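Local coordinates for acyl-coenzyme A oxidase 1 (Yarrowia lipolytica, PDB 5Y9D), which catalyses the FAD-dependent oxidation of 2,3-saturated acyl-CoAs to (2E)-enoyl-CoAs, passing electrons to oxygen to give hydrogen peroxide in peroxisomal beta-oxidation, at residues F162-M168 and S214-F220; G209-T213 and S252-I256. All coordinates share one frame; numbering follows the deposited sequence.

Overall arrangement
Both contacts belong to the beta domain in the middle of the acyl-CoA oxidase chain, on the same side of the chain's centre, with centres about 11 Å apart. Their segments alternate along the sequence: 162-168, 209-213, 214-220, then 252-256. Interaction 1 pairs strand 166-167 with strand 216-225 of the mixed sheet and carries backbone groups that bond the flavin. Interaction 2 sets the loop after strand 204-207 against strand 251-255, an outer strand of the three-stranded antiparallel sheet. Since 213 runs directly into 214, the turn of interaction 2 leads straight into interaction 1, and Ser214 N probably bonds Gly209 O at the junction. The strand pair beside the flavin is thereby tied to the second sheet.

Interaction 1: residues F162-M168 and S214-F220; sequences FYGCFAM and STHCVCF. With FAD (flavin-adenine dinucleotide), chain C.
Phe162-Met168 and Ser214-Phe220 make a buried contact beside the flavin in the beta domain: strand 166-167 pairs parallel to 216-225, extended backwards by loop bonds. Val218 N bonds Cys165 O (2.9 Å), Ala167 N reaches Val218 O almost head-on (2.7 Å), and Phe220 N closes on Ala167 O. At the other end Tyr163 O accepts from Thr215 N and His216 N, while Thr215 OG1 takes Tyr163 N at 2.9 Å. CG of Phe162, anti to the backbone N (chi1 -162°), carries the ring over one face of His216 in an offset stack, centroids 4.0 Å apart and planes at 11°; Thr215 OG1, bonded to His216 ND1, meets the imidazole edge in its plane. With an alanine for Phe162, this imidazole face would probably lose its stacking partner, leaving the bond to Thr215. Met168 sets CE over the centre of the Phe220 ring, a CH-pi contact 3.3 Å from its centroid. Backbone groups hold the flavin's pyrimidine edge: FAD N3 donates to Phe166 O (3.2 Å), and Met168 N bonds FAD O2 weakly. Helix 122-142 covers Phe166 and Val218, strand 228-238 pairs with 216-225, and strand 268-272 packs on Ala167, Cys217 and Cys219.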
ATOM      1  N   PHE A 162      -3.316  36.083  10.821  1.00 30.86           N
ATOM      2  CA  PHE A 162      -2.042  35.462  10.596  1.00 30.93           C
ATOM      3  C   PHE A 162      -2.192  33.961  10.421  1.00 28.90           C
ATOM      4  O   PHE A 162      -2.719  33.307  11.288  1.00 26.96           O
ATOM      5  CB  PHE A 162      -1.186  35.754  11.815  1.00 32.77           C
ATOM      6  CG  PHE A 162       0.264  35.558  11.595  1.00 34.17           C
ATOM      7  CD1 PHE A 162       0.781  34.293  11.456  1.00 34.03           C
ATOM      8  CD2 PHE A 162       1.114  36.631  11.541  1.00 35.07           C
ATOM      9  CE1 PHE A 162       2.119  34.105  11.258  1.00 35.62           C
ATOM     10  CE2 PHE A 162       2.458  36.447  11.349  1.00 35.33           C
ATOM     11  CZ  PHE A 162       2.959  35.185  11.207  1.00 32.47           C
ATOM     12  N   TYR A 163      -1.710  33.416   9.318  1.00 25.41           N
ATOM     13  CA  TYR A 163      -1.587  31.981   9.183  1.00 25.24           C
ATOM     14  C   TYR A 163      -0.228  31.591   8.639  1.00 23.18           C
ATOM     15  O   TYR A 163       0.181  32.084   7.628  1.00 26.68           O
ATOM     16  CB  TYR A 163      -2.713  31.386   8.343  1.00 26.94           C
ATOM     17  CG  TYR A 163      -3.012  29.975   8.739  1.00 26.51           C
ATOM     18  CD1 TYR A 163      -3.892  29.706   9.750  1.00 29.14           C
ATOM     19  CD2 TYR A 163      -2.385  28.918   8.127  1.00 25.47           C
ATOM     20  CE1 TYR A 163      -4.153  28.423  10.138  1.00 30.28           C
ATOM     21  CE2 TYR A 163      -2.638  27.628   8.508  1.00 26.86           C
ATOM     22  CZ  TYR A 163      -3.518  27.392   9.510  1.00 30.57           C
ATOM     23  OH  TYR A 163      -3.778  26.121   9.906  1.00 34.95           O
ATOM     24  N   GLY A 164       0.450  30.673   9.292  1.00 21.40           N
ATOM     25  CA  GLY A 164       1.819  30.401   8.982  1.00 22.15           C
ATOM     26  C   GLY A 164       1.943  29.146   8.164  1.00 23.37           C
ATOM     27  O   GLY A 164       1.015  28.342   8.111  1.00 24.76           O
ATOM     28  N   CYS A 165       3.085  28.981   7.512  1.00 22.75           N
ATOM     29  CA  CYS A 165       3.426  27.713   6.851  1.00 23.35           C
ATOM     30  C   CYS A 165       4.948  27.526   6.851  1.00 23.18           C
ATOM     31  O   CYS A 165       5.688  28.378   7.347  1.00 24.08           O
ATOM     32  CB  CYS A 165       2.878  27.681   5.431  1.00 22.20           C
ATOM     33  SG  CYS A 165       3.761  28.797   4.303  1.00 25.20           S
ATOM     34  N   PHE A 166       5.418  26.434   6.273  1.00 23.22           N
ATOM     35  CA  PHE A 166       6.791  25.962   6.484  1.00 24.29           C
ATOM     36  C   PHE A 166       7.398  25.640   5.140  1.00 21.57           C
ATOM     37  O   PHE A 166       7.111  24.629   4.563  1.00 21.74           O
ATOM     38  CB  PHE A 166       6.720  24.728   7.399  1.00 26.69           C
ATOM     39  CG  PHE A 166       8.053  24.108   7.752  1.00 28.14           C
ATOM     40  CD1 PHE A 166       8.689  24.437   8.927  1.00 29.28           C
ATOM     41  CD2 PHE A 166       8.602  23.112   6.965  1.00 31.65           C
ATOM     42  CE1 PHE A 166       9.873  23.836   9.288  1.00 29.11           C
ATOM     43  CE2 PHE A 166       9.790  22.485   7.331  1.00 31.11           C
ATOM     44  CZ  PHE A 166      10.421  22.859   8.484  1.00 30.11           C
ATOM     45  N   ALA A 167       8.218  26.529   4.621  1.00 21.95           N
ATOM     46  CA  ALA A 167       8.686  26.420   3.235  1.00 21.38           C
ATOM     47  C   ALA A 167      10.123  25.972   3.161  1.00 21.76           C
ATOM     48  O   ALA A 167      11.018  26.765   2.929  1.00 22.81           O
ATOM     49  CB  ALA A 167       8.481  27.744   2.508  1.00 21.04           C
ATOM     50  N   MET A 168      10.332  24.674   3.336  1.00 23.89           N
ATOM     51  CA  MET A 168      11.653  24.082   3.321  1.00 24.91           C
ATOM     52  C   MET A 168      11.957  23.431   1.979  1.00 25.51           C
ATOM     53  O   MET A 168      12.931  23.760   1.343  1.00 26.56           O
ATOM     54  CB  MET A 168      11.728  23.033   4.421  1.00 27.29           C
ATOM     55  CG  MET A 168      12.983  22.174   4.362  1.00 30.37           C
ATOM     56  SD  MET A 168      13.221  21.197   5.849  1.00 34.26           S
ATOM     57  CE  MET A 168      13.931  22.483   6.858  1.00 38.57           C
ATOM     58  N   SER A 214      -2.115  30.480   3.876  1.00 26.90           N
ATOM     59  CA  SER A 214      -1.082  31.102   4.668  1.00 26.68           C
ATOM     60  C   SER A 214      -0.780  32.506   4.258  1.00 27.41           C
ATOM     61  O   SER A 214      -0.729  32.812   3.039  1.00 26.47           O
ATOM     62  CB  SER A 214       0.180  30.295   4.594  1.00 26.36           C
ATOM     63  OG  SER A 214      -0.025  29.095   5.295  1.00 27.89           O
ATOM     64  N   THR A 215      -0.578  33.350   5.284  1.00 24.99           N
ATOM     65  CA  THR A 215      -0.144  34.740   5.084  1.00 25.54           C
ATOM     66  C   THR A 215       1.364  34.919   5.214  1.00 24.77           C
ATOM     67  O   THR A 215       1.941  35.787   4.601  1.00 22.40           O
ATOM     68  CB  THR A 215      -0.748  35.626   6.135  1.00 24.10           C
ATOM     69  OG1 THR A 215      -0.332  35.129   7.410  1.00 23.65           O
ATOM     70  CG2 THR A 215      -2.260  35.593   5.998  1.00 24.42           C
ATOM     71  N   HIS A 216       1.974  34.103   6.060  1.00 27.48           N
ATOM     72  CA  HIS A 216       3.386  34.194   6.337  1.00 29.04           C
ATOM     73  C   HIS A 216       3.940  32.838   6.117  1.00 29.93           C
ATOM     74  O   HIS A 216       3.192  31.856   6.185  1.00 32.68           O
ATOM     75  CB  HIS A 216       3.604  34.621   7.772  1.00 28.84           C
ATOM     76  CG  HIS A 216       3.363  36.072   7.985  1.00 30.47           C
ATOM     77  ND1 HIS A 216       2.097  36.624   8.000  1.00 33.01           N
ATOM     78  CD2 HIS A 216       4.224  37.098   8.162  1.00 29.42           C
ATOM     79  CE1 HIS A 216       2.194  37.931   8.186  1.00 31.79           C
ATOM     80  NE2 HIS A 216       3.472  38.242   8.277  1.00 30.80           N
ATOM     81  N   CYS A 217       5.234  32.779   5.827  1.00 29.88           N
ATOM     82  CA  CYS A 217       5.951  31.500   5.781  1.00 30.59           C
ATOM     83  C   CYS A 217       7.258  31.590   6.569  1.00 29.08           C
ATOM     84  O   CYS A 217       7.766  32.692   6.832  1.00 27.27           O
ATOM     85  CB  CYS A 217       6.227  31.101   4.330  1.00 32.01           C
ATOM     86  SG  CYS A 217       7.847  31.514   3.643  1.00 37.87           S
ATOM     87  N   VAL A 218       7.765  30.434   6.977  1.00 26.96           N
ATOM     88  CA  VAL A 218       9.155  30.313   7.369  1.00 27.50           C
ATOM     89  C   VAL A 218       9.828  29.658   6.216  1.00 26.57           C
ATOM     90  O   VAL A 218       9.419  28.604   5.788  1.00 26.51           O
ATOM     91  CB  VAL A 218       9.354  29.418   8.587  1.00 30.02           C
ATOM     92  CG1 VAL A 218      10.833  29.166   8.824  1.00 33.23           C
ATOM     93  CG2 VAL A 218       8.765  30.071   9.800  1.00 32.25           C
ATOM     94  N   CYS A 219      10.867  30.268   5.701  1.00 27.18           N
ATOM     95  CA  CYS A 219      11.428  29.813   4.437  1.00 28.26           C
ATOM     96  C   CYS A 219      12.906  29.486   4.620  1.00 27.76           C
ATOM     97  O   CYS A 219      13.627  30.253   5.232  1.00 26.18           O
ATOM     98  CB  CYS A 219      11.214  30.907   3.406  1.00 28.74           C
ATOM     99  SG  CYS A 219      12.355  30.888   2.021  1.00 32.99           S
ATOM    100  N   PHE A 220      13.342  28.330   4.148  1.00 27.90           N
ATOM    101  CA  PHE A 220      14.737  27.928   4.341  1.00 29.53           C
ATOM    102  C   PHE A 220      15.529  28.279   3.077  1.00 28.82           C
ATOM    103  O   PHE A 220      15.079  27.998   1.980  1.00 29.99           O
ATOM    104  CB  PHE A 220      14.863  26.447   4.667  1.00 30.00           C
ATOM    105  CG  PHE A 220      14.313  26.074   6.009  1.00 34.32           C
ATOM    106  CD1 PHE A 220      12.929  26.030   6.225  1.00 37.23           C
ATOM    107  CD2 PHE A 220      15.158  25.754   7.056  1.00 35.37           C
ATOM    108  CE1 PHE A 220      12.409  25.679   7.462  1.00 37.57           C
ATOM    109  CE2 PHE A 220      14.649  25.410   8.294  1.00 36.77           C
ATOM    110  CZ  PHE A 220      13.267  25.357   8.498  1.00 37.93           C
TER
HETATM  111  PA  FAD C 701      14.409  12.828  -2.525  1.00 27.47           P
HETATM  112  O1A FAD C 701      14.522  13.424  -3.859  1.00 28.93           O
HETATM  113  O2A FAD C 701      15.309  13.213  -1.433  1.00 31.36           O
HETATM  114  O5B FAD C 701      14.502  11.273  -2.693  1.00 26.96           O
HETATM  115  C5B FAD C 701      13.983  10.550  -3.793  1.00 27.38           C
HETATM  116  C4B FAD C 701      14.261   9.067  -3.615  1.00 28.49           C
HETATM  117  O4B FAD C 701      15.657   8.830  -3.657  1.00 28.79           O
HETATM  118  C3B FAD C 701      13.793   8.567  -2.272  1.00 29.91           C
HETATM  119  O3B FAD C 701      13.184   7.302  -2.426  1.00 34.55           O
HETATM  120  C2B FAD C 701      15.037   8.380  -1.457  1.00 28.02           C
HETATM  121  O2B FAD C 701      14.889   7.263  -0.608  1.00 26.24           O
HETATM  122  C1B FAD C 701      16.101   8.155  -2.498  1.00 27.16           C
HETATM  123  N9A FAD C 701      17.360   8.736  -2.020  1.00 26.99           N
HETATM  124  C8A FAD C 701      17.596  10.023  -1.802  1.00 26.78           C
HETATM  125  N7A FAD C 701      18.839  10.211  -1.360  1.00 26.95           N
HETATM  126  C5A FAD C 701      19.427   9.019  -1.288  1.00 28.95           C
HETATM  127  C6A FAD C 701      20.748   8.493  -0.890  1.00 28.70           C
HETATM  128  N6A FAD C 701      21.726   9.303  -0.472  1.00 27.76           N
HETATM  129  N1A FAD C 701      20.944   7.180  -0.966  1.00 28.17           N
HETATM  130  C2A FAD C 701      19.990   6.363  -1.377  1.00 27.08           C
HETATM  131  N3A FAD C 701      18.777   6.757  -1.746  1.00 27.64           N
HETATM  132  C4A FAD C 701      18.440   8.051  -1.722  1.00 27.45           C
HETATM  133  N1  FAD C 701       7.869  19.952   2.706  1.00 22.26           N
HETATM  134  C2  FAD C 701       7.836  21.079   3.414  1.00 23.09           C
HETATM  135  O2  FAD C 701       8.881  21.690   3.587  1.00 25.96           O
HETATM  136  N3  FAD C 701       6.720  21.565   3.933  1.00 23.13           N
HETATM  137  C4  FAD C 701       5.555  20.965   3.794  1.00 22.34           C
HETATM  138  O4  FAD C 701       4.534  21.429   4.277  1.00 19.68           O
HETATM  139  C4X FAD C 701       5.504  19.721   3.036  1.00 22.67           C
HETATM  140  N5  FAD C 701       4.366  19.070   2.861  1.00 22.03           N
HETATM  141  C5X FAD C 701       4.345  17.950   2.156  1.00 25.35           C
HETATM  142  C6  FAD C 701       3.147  17.320   1.976  1.00 24.19           C
HETATM  143  C7  FAD C 701       3.085  16.170   1.256  1.00 24.60           C
HETATM  144  C7M FAD C 701       1.759  15.492   1.100  1.00 25.75           C
HETATM  145  C8  FAD C 701       4.325  15.609   0.677  1.00 24.94           C
HETATM  146  C8M FAD C 701       4.316  14.345  -0.119  1.00 25.26           C
HETATM  147  C9  FAD C 701       5.524  16.240   0.855  1.00 24.71           C
HETATM  148  C9A FAD C 701       5.577  17.400   1.569  1.00 25.28           C
HETATM  149  N10 FAD C 701       6.787  18.063   1.752  1.00 25.05           N
HETATM  150  C10 FAD C 701       6.767  19.239   2.485  1.00 23.34           C
HETATM  151  C1' FAD C 701       8.033  17.561   1.187  1.00 26.85           C
HETATM  152  C2' FAD C 701       8.486  16.257   1.820  1.00 26.89           C
HETATM  153  O2' FAD C 701       9.121  16.500   3.057  1.00 24.79           O
HETATM  154  C3' FAD C 701       9.438  15.565   0.874  1.00 28.28           C
HETATM  155  O3' FAD C 701       8.659  14.749   0.023  1.00 31.86           O
HETATM  156  C4' FAD C 701      10.415  14.652   1.569  1.00 31.24           C
HETATM  157  O4' FAD C 701      11.369  15.414   2.294  1.00 35.09           O
HETATM  158  C5' FAD C 701      11.121  13.768   0.553  1.00 34.14           C
HETATM  159  O5' FAD C 701      11.935  14.565  -0.272  1.00 32.39           O
HETATM  160  P   FAD C 701      12.136  14.317  -1.809  1.00 30.67           P
HETATM  161  O1P FAD C 701      10.873  14.025  -2.455  1.00 32.65           O
HETATM  162  O2P FAD C 701      12.948  15.455  -2.243  1.00 32.64           O
HETATM  163  O3P FAD C 701      12.952  12.980  -1.942  1.00 31.55           O

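Interaction 2: residues G209-T213 and S252-I256; sequences GAAHT and SIGDI
Ala211 and Ile253 carry most of the apolar contact between the turn 209-213 and strand 251-255. The methyl of Ala211 rests on the backbone of the strand, CB lying 3.7 Å from Asp255 CA, and also meets the CB and CG of that aspartate. Ile253 approaches the turn with its CG2 branch: CG1 lies beside the backbone N (chi1 -54°), which leaves CG2 anti to it, where it touches Ala210 O at 3.5 Å and flanks Ala211 CA. The other branch of Ile253 ends in CD1, 4.3 Å from Ala210 CB. Beyond the turn, Ile253 also packs on Ile270 of strand 268-272.

The turn is an alpha-turn, closed by Thr213 N bonding Gly209 O at 3.0 Å. It leads from strand 204-207 of the antiparallel three-stranded sheet to strand 216-225 of the mixed sheet, within the middle domain of the acyl-CoA dehydrogenase type, and in passing leans on strand 251-255 at the border of the first sheet. Ala210 lies about 8 Å from the bound FAD, measured from its side chain.

Among the polar groups, His212 NE2 and Asp255 OD2 come near but do not bond, standing 4.0 Å apart with the imidazole and carboxylate planes at 77°. Asp255 OD2 is instead paired with Arg88 of helix 84-98, and its OD1 accepts from Gly257 N. His212 ND1 bonds Ala211 O weakly, His212 N donates to Asp266, and Ala210 O is bonded by Arg240. At the subunit interface, Arg683 of the second subunit packs against the His212 side chain.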
ATOM      1  N   GLY A 209      -0.586  24.647   3.134  1.00 24.65           N
ATOM      2  CA  GLY A 209      -1.157  25.953   3.471  1.00 23.17           C
ATOM      3  C   GLY A 209      -0.805  27.073   2.501  1.00 23.28           C
ATOM      4  O   GLY A 209      -1.496  28.110   2.440  1.00 20.64           O
ATOM      5  N   ALA A 210       0.231  26.868   1.690  1.00 23.05           N
ATOM      6  CA  ALA A 210       0.691  27.942   0.833  1.00 23.89           C
ATOM      7  C   ALA A 210      -0.323  28.294  -0.235  1.00 23.85           C
ATOM      8  O   ALA A 210      -0.543  29.465  -0.503  1.00 21.85           O
ATOM      9  CB  ALA A 210       1.986  27.571   0.187  1.00 26.41           C
ATOM     10  N   ALA A 211      -0.953  27.281  -0.833  1.00 24.79           N
ATOM     11  CA  ALA A 211      -1.733  27.523  -2.029  1.00 24.99           C
ATOM     12  C   ALA A 211      -2.791  28.553  -1.772  1.00 23.66           C
ATOM     13  O   ALA A 211      -2.906  29.518  -2.502  1.00 25.45           O
ATOM     14  CB  ALA A 211      -2.332  26.246  -2.574  1.00 25.97           C
ATOM     15  N   HIS A 212      -3.498  28.404  -0.673  1.00 24.45           N
ATOM     16  CA  HIS A 212      -4.702  29.168  -0.454  1.00 23.79           C
ATOM     17  C   HIS A 212      -4.841  29.871   0.895  1.00 25.63           C
ATOM     18  O   HIS A 212      -5.677  30.750   1.018  1.00 24.23           O
ATOM     19  CB  HIS A 212      -5.881  28.226  -0.613  1.00 23.39           C
ATOM     20  CG  HIS A 212      -6.327  28.032  -2.027  1.00 24.90           C
ATOM     21  ND1 HIS A 212      -5.989  28.895  -3.055  1.00 26.00           N
ATOM     22  CD2 HIS A 212      -7.160  27.112  -2.567  1.00 23.68           C
ATOM     23  CE1 HIS A 212      -6.586  28.497  -4.166  1.00 24.63           C
ATOM     24  NE2 HIS A 212      -7.304  27.426  -3.896  1.00 22.17           N
ATOM     25  N   THR A 213      -4.070  29.508   1.917  1.00 27.65           N
ATOM     26  CA  THR A 213      -4.429  29.970   3.269  1.00 27.79           C
ATOM     27  C   THR A 213      -3.377  30.809   4.035  1.00 27.73           C
ATOM     28  O   THR A 213      -3.713  31.769   4.732  1.00 29.60           O
ATOM     29  CB  THR A 213      -5.013  28.801   4.113  1.00 27.34           C
ATOM     30  OG1 THR A 213      -4.806  29.009   5.514  1.00 30.27           O
ATOM     31  CG2 THR A 213      -4.426  27.540   3.772  1.00 28.10           C
ATOM     32  N   SER A 252       5.293  34.463  -5.859  1.00 22.55           N
ATOM     33  CA  SER A 252       4.470  33.710  -6.797  1.00 21.85           C
ATOM     34  C   SER A 252       4.039  32.393  -6.191  1.00 21.42           C
ATOM     35  O   SER A 252       4.885  31.625  -5.786  1.00 21.14           O
ATOM     36  CB  SER A 252       5.300  33.382  -8.030  1.00 22.39           C
ATOM     37  OG  SER A 252       5.293  34.445  -8.950  1.00 24.56           O
ATOM     38  N   ILE A 253       2.737  32.117  -6.189  1.00 21.80           N
ATOM     39  CA  ILE A 253       2.151  30.887  -5.604  1.00 22.91           C
ATOM     40  C   ILE A 253       1.083  30.232  -6.510  1.00 22.66           C
ATOM     41  O   ILE A 253       0.290  30.906  -7.179  1.00 22.36           O
ATOM     42  CB  ILE A 253       1.459  31.191  -4.255  1.00 25.17           C
ATOM     43  CG1 ILE A 253       2.427  31.893  -3.290  1.00 26.91           C
ATOM     44  CG2 ILE A 253       0.819  29.952  -3.644  1.00 27.32           C
ATOM     45  CD1 ILE A 253       2.693  31.220  -1.998  1.00 28.05           C
ATOM     46  N   GLY A 254       1.065  28.905  -6.520  1.00 22.48           N
ATOM     47  CA  GLY A 254      -0.040  28.158  -7.110  1.00 20.99           C
ATOM     48  C   GLY A 254      -0.285  26.894  -6.346  1.00 20.58           C
ATOM     49  O   GLY A 254       0.445  26.557  -5.425  1.00 23.02           O
ATOM     50  N   ASP A 255      -1.327  26.195  -6.730  1.00 20.79           N
ATOM     51  CA  ASP A 255      -1.803  25.007  -6.055  1.00 20.83           C
ATOM     52  C   ASP A 255      -1.278  23.794  -6.777  1.00 21.32           C
ATOM     53  O   ASP A 255      -1.404  23.667  -7.993  1.00 21.40           O
ATOM     54  CB  ASP A 255      -3.324  25.036  -6.132  1.00 22.44           C
ATOM     55  CG  ASP A 255      -4.012  23.952  -5.310  1.00 23.00           C
ATOM     56  OD1 ASP A 255      -3.409  22.906  -4.956  1.00 26.45           O
ATOM     57  OD2 ASP A 255      -5.210  24.167  -5.027  1.00 24.24           O
ATOM     58  N   ILE A 256      -0.702  22.878  -6.024  1.00 24.03           N
ATOM     59  CA  ILE A 256      -0.100  21.671  -6.584  1.00 24.27           C
ATOM     60  C   ILE A 256      -1.206  20.765  -7.058  1.00 24.20           C
ATOM     61  O   ILE A 256      -0.980  19.895  -7.877  1.00 28.72           O
ATOM     62  CB  ILE A 256       0.731  20.907  -5.525  1.00 24.48           C
ATOM     63  CG1 ILE A 256       1.844  21.766  -4.961  1.00 25.55           C
ATOM     64  CG2 ILE A 256       1.334  19.659  -6.097  1.00 25.48           C
ATOM     65  CD1 ILE A 256       2.906  22.061  -5.955  1.00 27.34           C
TER